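Local coordinates for attaching and effacing protein, pathogenesis factor (Escherichia coli, PDB 4E9L) that acts as an intimin/invasin-family adhesin in bacterial attachment, probably displaying on the cell surface the row of immunoglobulin-like domains represented by this fragment, at residues Q196-V201 against T213-K219; L229-S234 against R270-F275; F84-L89 against D117-V123; N127-P131 against A143-T147. All coordinates share one frame; numbering follows the deposited sequence.

Overall arrangement
From the N terminus the chain closes four loops in series; none lies within or crosses another. Interaction 3 comes first, bringing the start of the model, 84-89, against the turn after strand 108-114. Interaction 4 follows about 20 Å away, centre to centre, where the lead-in to strand 132-134 meets strand 142-148. The next contact lies in the following immunoglobulin-like unit: interaction 1, whose nearest atoms are about 25 Å from those of interaction 4, pairs the first two strands of one sheet. Interaction 2 then spans a longer loop to build the opposing sheet. These last two touch through the sandwich interior, with V199 CG2 3.6 Å from P273 CG.

Interaction 1: Q196-V201 against T213-K219; sequences QSKVSV and TVTLVAK
The flat groups that meet here are the peptide units of K198-V201 and V214-V217. V199, V201, V214 and L216 stand on one face of the ladder, K198, S200, T215 and V217 on the other, and along the facing edges K198 and V217 exchange two backbone hydrogen bonds, as do S200 and T215. V217 N to K198 O, at 2.8 Å, is the shortest of the four. The strands run antiparallel, their axes 163° apart. On the inner face the valines do the touching: V199 CG2 lies 3.5 Å from V214 CG1, the two side chains meeting at a slant. Each of those methyls is anti to its own backbone nitrogen, which aims it across the gap between the strands. V214 CG2 instead lies alongside V201 CG1 at 4.0 Å, and L216 CD1 comes within 3.7 Å of K198 O. Past the ladder, S197 OG takes the amide of K219 in a 2.8 Å bond that is nearly straight (172°), while also bonding to S193 O. The aliphatic chain of K219 passes over the Q196 carbonyl, CD being 3.5 Å from Q196 O. Strand 198-201 forms one margin of its sheet; 211-217 separates it from 255-261, and the valine face packs on strands 267-275 and 278-290 of the second sheet of this immunoglobulin-like sandwich.

Interaction 2: L229-S234 against R270-F275; sequences LSLSAS and RVMPLF
S232 pairs with L274 and S234 with M272, each through two backbone hydrogen bonds, in antiparallel strands whose axes lie 145° apart. A233 faces P273 in the non-hydrogen-bonded pair between them, so the missing N-H of the proline costs this ladder nothing. On the outer side L274 leans over the partner strand: its CD1 is 3.7 Å from A233 C and 4.0 Å from S234 CB. A233 CB points to the other face, loosely beside V271 CG2. This is the second sheet of the immunoglobulin-like sandwich, with strand 231-236 at its margin, and its inward residues A233, P273 and L231 reach V245 and W248 of strand 244-252. Beyond the ladder the F275 ring takes over. Its CG is anti to the backbone nitrogen (chi1 175°), which swings the ring along the strand end to L229. There L229 CD2 sits over one face in a CH-pi contact, 3.8 Å from the ring centroid and displaced toward the rim, with the two side chains crossing at about a right angle. S230 O lies at the ring edge in its plane, 3.4 Å from F275 CD1, and L231 CD2 touches F275 CB at 4.2 Å.

Interaction 3: F84-L89 against D117-V123; sequences FVAGPL and DANDNPV
G87 gives its amide to D117 OD2 at 2.8 Å, and the carboxylate behind this bond is the tight part of the contact. OD2 receives G87 on its anti lone pair and N121 ND2, 3.0 Å away, on its syn one. OD1 is gripped twice as well: N121 N (3.0 Å) and N119 N (2.9 Å) approach D117 OD1 from opposite faces of the carboxylate plane. With CG of D117 set between its backbone nitrogen and carbonyl carbon (chi1 68°), the group curls back over its own type I turn, D117 to D120, and makes an Asx turn with N119. Four N-H donors thus fix its rotation and would probably favour the charged form. A86 CB fills the space beside it, 3.4 Å from P122 O and 3.6 Å from D117 OD2. The margins are looser. At one, the F84 ring offers its edge to the N121 amide, 74° between the planes. At the other, a water bridges the two segments, donating to P88 O at 2.7 Å and accepting from A118 N at 2.9 Å. F84 begins the model, and 84-89 leads toward strand 95-99, while the turn follows strand 108-114. V123 CG2 reaches the backbone of L89, whose side chain turns away to pack on A115 and L126; V123 pairs with A115 through the backbone, and its O takes the indole N-H of W154 on strand 153-159.

Interaction 4: N127-P131 against A143-T147; sequences NPDAP and ASGWT
Two torsions carry W146 across to P128 and P131: chi1 of -73° sets CG beside the backbone nitrogen, and chi2 of 109° turns the indole so that its pyrrole side meets both prolines. The contact spans the two sheets of an immunoglobulin-like domain, since 127-131 runs into strand 132-134 of one sheet while strand 142-148 is an outer strand of the other. P128 CG touches W146 CD1 at 3.6 Å. P131 and W146 slide past each other, pointing in opposite directions, with P131 CG 3.6 Å from W146 CE2, and the same proline carbon rests 3.7 Å from A143 CB, so this pyrrolidine is wedged between tryptophan and alanine. Between the prolines D129 O lies at the indole edge, in its plane, and a water accepts from W146 NE1 at 2.9 Å. The D129 side chain turns the other way, its carboxylate held by the amides of N174 and G175. W113 on strand 108-114 packs edge-to-face with W146 and also touches P128. S144 OG donates to G145 O at 3.0 Å and also bonds to Q157 N, whereas S144 O, buried 3.9 Å from P131 CD, has no polar partner in the model.

Interaction 1: Q196-V201 against T213-K219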
# COMPACT_ATOMS: atom_id res chain seq x y z
N GLN A 196 -6.23 9.89 -11.72
CA GLN A 196 -5.64 8.64 -12.23
C GLN A 196 -4.89 7.88 -11.14
O GLN A 196 -4.61 6.68 -11.30
CB GLN A 196 -4.68 8.96 -13.39
CG GLN A 196 -5.39 9.34 -14.70
CD GLN A 196 -6.23 8.23 -15.26
OE1 GLN A 196 -5.73 7.15 -15.62
NE2 GLN A 196 -7.52 8.46 -15.35
N SER A 197 -4.54 8.57 -10.06
CA SER A 197 -3.76 7.96 -8.98
C SER A 197 -4.71 7.32 -7.97
O SER A 197 -5.85 7.77 -7.80
CB SER A 197 -2.85 8.99 -8.33
OG SER A 197 -1.97 9.53 -9.29
N LYS A 198 -4.24 6.27 -7.29
CA LYS A 198 -5.12 5.53 -6.38
C LYS A 198 -4.39 5.12 -5.13
O LYS A 198 -3.24 4.66 -5.21
CB LYS A 198 -5.65 4.28 -7.10
CG LYS A 198 -6.81 3.57 -6.38
CD LYS A 198 -7.40 2.43 -7.20
CE LYS A 198 -8.44 1.65 -6.42
NZ LYS A 198 -9.04 0.57 -7.25
N VAL A 199 -5.10 5.20 -4.00
CA VAL A 199 -4.62 4.74 -2.69
C VAL A 199 -5.51 3.58 -2.20
O VAL A 199 -6.73 3.62 -2.37
CB VAL A 199 -4.44 5.87 -1.63
CG1 VAL A 199 -5.75 6.58 -1.31
CG2 VAL A 199 -3.82 5.31 -0.33
N SER A 200 -4.90 2.56 -1.57
CA SER A 200 -5.57 1.36 -1.10
C SER A 200 -4.96 0.94 0.23
O SER A 200 -3.80 1.20 0.48
CB SER A 200 -5.35 0.26 -2.15
OG SER A 200 -5.79 -1.02 -1.74
N VAL A 201 -5.75 0.29 1.09
CA VAL A 201 -5.24 -0.26 2.37
C VAL A 201 -5.40 -1.78 2.30
O VAL A 201 -6.35 -2.26 1.69
CB VAL A 201 -5.84 0.35 3.67
CG1 VAL A 201 -5.37 1.79 3.89
CG2 VAL A 201 -7.38 0.25 3.69
N THR A 213 -0.79 -2.02 5.66
CA THR A 213 -0.01 -1.45 4.58
C THR A 213 -0.89 -0.59 3.72
O THR A 213 -2.02 -0.97 3.37
CB THR A 213 0.69 -2.54 3.73
OG1 THR A 213 1.48 -3.35 4.61
CG2 THR A 213 1.60 -1.93 2.65
N VAL A 214 -0.40 0.59 3.42
CA VAL A 214 -1.06 1.55 2.53
C VAL A 214 -0.28 1.48 1.23
O VAL A 214 0.95 1.56 1.27
CB VAL A 214 -1.02 2.98 3.11
CG1 VAL A 214 -1.74 3.97 2.19
CG2 VAL A 214 -1.63 3.02 4.49
N THR A 215 -0.96 1.36 0.08
CA THR A 215 -0.29 1.36 -1.23
C THR A 215 -0.82 2.57 -2.05
O THR A 215 -2.04 2.78 -2.14
CB THR A 215 -0.55 0.03 -2.01
OG1 THR A 215 -0.08 -1.08 -1.25
CG2 THR A 215 0.17 -0.00 -3.36
N LEU A 216 0.11 3.35 -2.63
CA LEU A 216 -0.23 4.44 -3.54
C LEU A 216 0.27 4.03 -4.94
O LEU A 216 1.41 3.62 -5.08
CB LEU A 216 0.45 5.77 -3.13
CG LEU A 216 0.32 6.93 -4.18
CD1 LEU A 216 -1.13 7.49 -4.24
CD2 LEU A 216 1.29 8.06 -3.86
N VAL A 217 -0.58 4.17 -5.96
CA VAL A 217 -0.13 3.96 -7.33
C VAL A 217 -0.28 5.39 -7.93
O VAL A 217 -1.38 5.93 -8.01
CB VAL A 217 -0.86 2.83 -8.11
CG1 VAL A 217 -0.39 2.80 -9.56
CG2 VAL A 217 -0.58 1.47 -7.46
N ALA A 218 0.85 6.03 -8.17
CA ALA A 218 0.85 7.42 -8.62
C ALA A 218 0.97 7.47 -10.12
O ALA A 218 1.85 6.83 -10.70
CB ALA A 218 2.01 8.17 -7.98
N LYS A 219 0.09 8.25 -10.75
CA LYS A 219 0.08 8.36 -12.21
C LYS A 219 -0.20 9.79 -12.68
O LYS A 219 -0.86 10.55 -11.96
CB LYS A 219 -1.04 7.46 -12.78
CG LYS A 219 -0.76 5.97 -12.72
CD LYS A 219 -2.03 5.22 -13.07
CE LYS A 219 -1.81 3.84 -13.65
NZ LYS A 219 -1.00 2.97 -12.77

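Interaction 2: L229-S234 against R270-F275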
# COMPACT_ATOMS: atom_id res chain seq x y z
N LEU A 229 8.93 10.02 -6.35
CA LEU A 229 8.18 11.00 -5.56
C LEU A 229 8.56 11.02 -4.09
O LEU A 229 8.85 9.97 -3.53
CB LEU A 229 6.66 10.76 -5.67
CG LEU A 229 6.04 11.04 -7.05
CD1 LEU A 229 4.60 10.64 -7.07
CD2 LEU A 229 6.15 12.50 -7.45
N SER A 230 8.51 12.21 -3.46
CA SER A 230 8.71 12.39 -2.02
C SER A 230 7.31 12.62 -1.46
O SER A 230 6.61 13.55 -1.89
CB SER A 230 9.63 13.56 -1.73
OG SER A 230 10.96 13.13 -1.97
N LEU A 231 6.86 11.71 -0.60
CA LEU A 231 5.49 11.74 -0.09
C LEU A 231 5.37 11.88 1.40
O LEU A 231 6.31 11.59 2.15
CB LEU A 231 4.79 10.40 -0.47
CG LEU A 231 4.79 9.94 -1.94
CD1 LEU A 231 4.47 8.48 -2.03
CD2 LEU A 231 3.78 10.76 -2.79
N SER A 232 4.17 12.27 1.81
CA SER A 232 3.74 12.35 3.19
C SER A 232 2.29 11.85 3.23
O SER A 232 1.82 11.24 2.25
CB SER A 232 3.85 13.77 3.74
OG SER A 232 3.59 13.74 5.13
N ALA A 233 1.57 12.08 4.33
CA ALA A 233 0.18 11.63 4.42
C ALA A 233 -0.60 12.47 5.37
O ALA A 233 -0.06 13.04 6.33
CB ALA A 233 0.11 10.15 4.83
N SER A 234 -1.90 12.50 5.13
CA SER A 234 -2.87 13.18 5.98
C SER A 234 -3.82 12.08 6.52
O SER A 234 -4.30 11.24 5.74
CB SER A 234 -3.66 14.20 5.16
OG SER A 234 -4.67 14.78 5.96
N ARG A 270 -9.37 7.79 7.72
CA ARG A 270 -9.14 8.00 6.29
C ARG A 270 -7.69 8.41 6.10
O ARG A 270 -7.17 9.21 6.89
CB ARG A 270 -10.08 9.07 5.71
CG ARG A 270 -11.53 8.62 5.64
CD ARG A 270 -12.49 9.72 5.19
NE ARG A 270 -12.53 10.86 6.11
CZ ARG A 270 -13.23 10.90 7.24
NH1 ARG A 270 -13.94 9.85 7.63
NH2 ARG A 270 -13.21 11.99 8.00
N VAL A 271 -7.04 7.85 5.06
CA VAL A 271 -5.65 8.14 4.74
C VAL A 271 -5.55 8.71 3.34
O VAL A 271 -5.97 8.08 2.37
CB VAL A 271 -4.66 6.95 4.99
CG1 VAL A 271 -5.10 5.67 4.31
CG2 VAL A 271 -3.22 7.32 4.60
N MET A 272 -4.97 9.90 3.25
CA MET A 272 -4.73 10.56 1.98
C MET A 272 -3.21 10.76 1.82
O MET A 272 -2.64 11.58 2.54
CB MET A 272 -5.50 11.90 1.90
CG MET A 272 -5.22 12.72 0.63
SD MET A 272 -5.51 11.78 -0.90
CE MET A 272 -7.32 11.91 -0.98
N PRO A 273 -2.53 10.03 0.90
CA PRO A 273 -1.11 10.33 0.65
C PRO A 273 -1.04 11.72 0.05
O PRO A 273 -1.99 12.18 -0.62
CB PRO A 273 -0.68 9.29 -0.40
CG PRO A 273 -1.79 8.31 -0.47
CD PRO A 273 -3.04 9.04 -0.07
N LEU A 274 0.05 12.43 0.38
CA LEU A 274 0.24 13.80 -0.06
C LEU A 274 1.51 13.95 -0.88
O LEU A 274 2.56 13.39 -0.52
CB LEU A 274 0.33 14.76 1.14
CG LEU A 274 -0.84 14.84 2.13
CD1 LEU A 274 -0.43 15.61 3.37
CD2 LEU A 274 -2.06 15.51 1.51
N PHE A 275 1.41 14.70 -1.97
CA PHE A 275 2.55 15.06 -2.80
C PHE A 275 2.59 16.59 -2.82
O PHE A 275 1.60 17.21 -3.18
CB PHE A 275 2.51 14.46 -4.23
CG PHE A 275 3.68 14.99 -5.04
CD1 PHE A 275 4.99 14.74 -4.63
CD2 PHE A 275 3.47 15.82 -6.13
CE1 PHE A 275 6.08 15.31 -5.31
CE2 PHE A 275 4.56 16.36 -6.83
CZ PHE A 275 5.85 16.10 -6.41

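Interaction 3: F84-L89 against D117-V123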
# COMPACT_ATOMS: atom_id res chain seq x y z
N PHE A 84 37.27 22.96 -48.87
CA PHE A 84 37.38 21.71 -49.62
C PHE A 84 36.19 20.77 -49.36
O PHE A 84 35.52 20.89 -48.34
CB PHE A 84 38.71 20.98 -49.30
CG PHE A 84 38.91 20.71 -47.82
CD1 PHE A 84 39.66 21.58 -47.03
CD2 PHE A 84 38.36 19.58 -47.22
CE1 PHE A 84 39.84 21.33 -45.67
CE2 PHE A 84 38.52 19.35 -45.85
CZ PHE A 84 39.27 20.22 -45.09
N VAL A 85 35.99 19.80 -50.27
CA VAL A 85 34.93 18.79 -50.20
C VAL A 85 35.33 17.65 -49.23
O VAL A 85 36.42 17.08 -49.36
CB VAL A 85 34.55 18.30 -51.62
CG1 VAL A 85 33.78 16.98 -51.58
CG2 VAL A 85 33.75 19.37 -52.36
N ALA A 86 34.45 17.36 -48.24
CA ALA A 86 34.68 16.31 -47.24
C ALA A 86 34.48 14.92 -47.86
O ALA A 86 33.87 14.81 -48.93
CB ALA A 86 33.72 16.50 -46.08
N GLY A 87 35.00 13.88 -47.20
CA GLY A 87 34.85 12.50 -47.63
C GLY A 87 33.47 11.95 -47.31
O GLY A 87 32.60 12.70 -46.84
N PRO A 88 33.22 10.64 -47.54
CA PRO A 88 31.88 10.11 -47.19
C PRO A 88 31.61 10.10 -45.68
O PRO A 88 32.55 10.03 -44.88
CB PRO A 88 31.86 8.71 -47.80
CG PRO A 88 33.24 8.41 -48.24
CD PRO A 88 34.11 9.61 -48.08
N LEU A 89 30.32 10.18 -45.30
CA LEU A 89 29.97 10.13 -43.87
C LEU A 89 30.57 8.87 -43.25
O LEU A 89 30.50 7.77 -43.83
CB LEU A 89 28.45 10.10 -43.66
CG LEU A 89 28.01 10.09 -42.20
CD1 LEU A 89 27.11 11.20 -41.89
CD2 LEU A 89 27.39 8.78 -41.82
N ASP A 117 33.21 12.99 -41.59
CA ASP A 117 33.90 11.96 -42.36
C ASP A 117 35.00 11.40 -41.47
O ASP A 117 35.12 11.83 -40.31
CB ASP A 117 34.44 12.57 -43.68
CG ASP A 117 35.58 13.57 -43.57
OD1 ASP A 117 36.07 13.82 -42.43
OD2 ASP A 117 35.99 14.11 -44.61
N ALA A 118 35.84 10.46 -41.99
CA ALA A 118 36.91 9.88 -41.18
C ALA A 118 38.03 10.85 -40.75
O ALA A 118 38.79 10.53 -39.85
CB ALA A 118 37.48 8.64 -41.83
N ASN A 119 38.12 12.05 -41.37
CA ASN A 119 39.10 13.08 -40.98
C ASN A 119 38.46 14.11 -40.05
O ASN A 119 39.07 15.14 -39.79
CB ASN A 119 39.70 13.78 -42.23
CG ASN A 119 40.94 13.14 -42.79
OD1 ASN A 119 41.15 13.10 -44.00
ND2 ASN A 119 41.82 12.66 -41.94
N ASP A 120 37.22 13.85 -39.54
CA ASP A 120 36.51 14.74 -38.61
C ASP A 120 36.06 16.07 -39.23
O ASP A 120 35.75 17.03 -38.51
CB ASP A 120 37.31 14.93 -37.29
CG ASP A 120 37.53 13.64 -36.54
OD1 ASP A 120 36.55 12.93 -36.31
OD2 ASP A 120 38.68 13.34 -36.18
N ASN A 121 36.01 16.11 -40.57
CA ASN A 121 35.50 17.24 -41.34
C ASN A 121 33.96 17.19 -41.29
O ASN A 121 33.41 16.10 -41.40
CB ASN A 121 35.92 17.15 -42.82
CG ASN A 121 37.41 17.19 -43.05
OD1 ASN A 121 38.11 18.03 -42.48
ND2 ASN A 121 37.92 16.28 -43.87
N PRO A 122 33.26 18.34 -41.21
CA PRO A 122 31.79 18.30 -41.27
C PRO A 122 31.26 17.75 -42.62
O PRO A 122 31.88 17.95 -43.66
CB PRO A 122 31.39 19.76 -41.09
CG PRO A 122 32.59 20.54 -41.52
CD PRO A 122 33.75 19.73 -41.05
N VAL A 123 30.14 17.03 -42.58
CA VAL A 123 29.49 16.46 -43.78
C VAL A 123 28.13 17.14 -43.99
O VAL A 123 27.27 17.08 -43.10
CB VAL A 123 29.38 14.90 -43.74
CG1 VAL A 123 28.55 14.39 -44.92
CG2 VAL A 123 30.76 14.23 -43.78
O HOH W 1 35.10 9.30 -44.51

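Interaction 4: N127-P131 against A143-T147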
# COMPACT_ATOMS: atom_id res chain seq x y z
N ASN A 127 21.28 13.24 -48.02
CA ASN A 127 19.84 13.03 -48.09
C ASN A 127 19.51 11.99 -47.00
O ASN A 127 19.44 10.79 -47.28
CB ASN A 127 19.38 12.57 -49.47
CG ASN A 127 17.89 12.36 -49.53
OD1 ASN A 127 17.11 13.09 -48.92
ND2 ASN A 127 17.49 11.28 -50.18
N PRO A 128 19.41 12.41 -45.73
CA PRO A 128 19.18 11.42 -44.67
C PRO A 128 17.77 10.85 -44.63
O PRO A 128 16.79 11.49 -45.05
CB PRO A 128 19.51 12.20 -43.39
CG PRO A 128 19.19 13.61 -43.71
CD PRO A 128 19.50 13.78 -45.18
N ASP A 129 17.65 9.64 -44.07
CA ASP A 129 16.36 9.00 -43.84
C ASP A 129 15.70 9.77 -42.72
O ASP A 129 16.34 10.58 -42.06
CB ASP A 129 16.55 7.56 -43.34
CG ASP A 129 17.49 6.67 -44.13
OD1 ASP A 129 17.97 7.11 -45.21
OD2 ASP A 129 17.71 5.52 -43.70
N ALA A 130 14.45 9.46 -42.43
CA ALA A 130 13.76 10.01 -41.27
C ALA A 130 14.49 9.51 -40.01
O ALA A 130 15.02 8.40 -40.04
CB ALA A 130 12.31 9.51 -41.25
N PRO A 131 14.52 10.28 -38.90
CA PRO A 131 15.16 9.78 -37.66
C PRO A 131 14.54 8.46 -37.19
O PRO A 131 13.33 8.26 -37.33
CB PRO A 131 14.86 10.89 -36.64
CG PRO A 131 14.69 12.14 -37.48
CD PRO A 131 13.96 11.64 -38.69
N ALA A 143 8.85 12.70 -35.78
CA ALA A 143 9.99 13.57 -36.03
C ALA A 143 9.76 14.39 -37.30
O ALA A 143 9.19 13.90 -38.29
CB ALA A 143 11.26 12.74 -36.17
N SER A 144 10.23 15.64 -37.29
CA SER A 144 10.20 16.49 -38.47
C SER A 144 11.34 15.97 -39.37
O SER A 144 12.12 15.10 -38.95
CB SER A 144 10.54 17.92 -38.05
OG SER A 144 11.88 17.99 -37.59
N GLY A 145 11.49 16.58 -40.54
CA GLY A 145 12.65 16.30 -41.39
C GLY A 145 13.90 16.91 -40.77
O GLY A 145 13.82 17.67 -39.80
N TRP A 146 15.07 16.53 -41.28
CA TRP A 146 16.36 17.02 -40.80
C TRP A 146 16.69 18.34 -41.50
O TRP A 146 16.59 18.41 -42.72
CB TRP A 146 17.46 16.02 -41.13
CG TRP A 146 17.49 14.76 -40.31
CD1 TRP A 146 17.17 13.51 -40.74
CD2 TRP A 146 17.98 14.62 -38.97
NE1 TRP A 146 17.44 12.59 -39.76
CE2 TRP A 146 17.91 13.24 -38.65
CE3 TRP A 146 18.44 15.52 -38.00
CZ2 TRP A 146 18.27 12.75 -37.39
CZ3 TRP A 146 18.81 15.03 -36.76
CH2 TRP A 146 18.72 13.66 -36.46
N THR A 147 17.10 19.38 -40.73
CA THR A 147 17.54 20.65 -41.33
C THR A 147 19.06 20.60 -41.40
O THR A 147 19.71 20.42 -40.37
CB THR A 147 17.04 21.85 -40.52
OG1 THR A 147 15.64 21.96 -40.69
CG2 THR A 147 17.73 23.18 -40.91
O HOH W 2 17.87 9.74 -40.09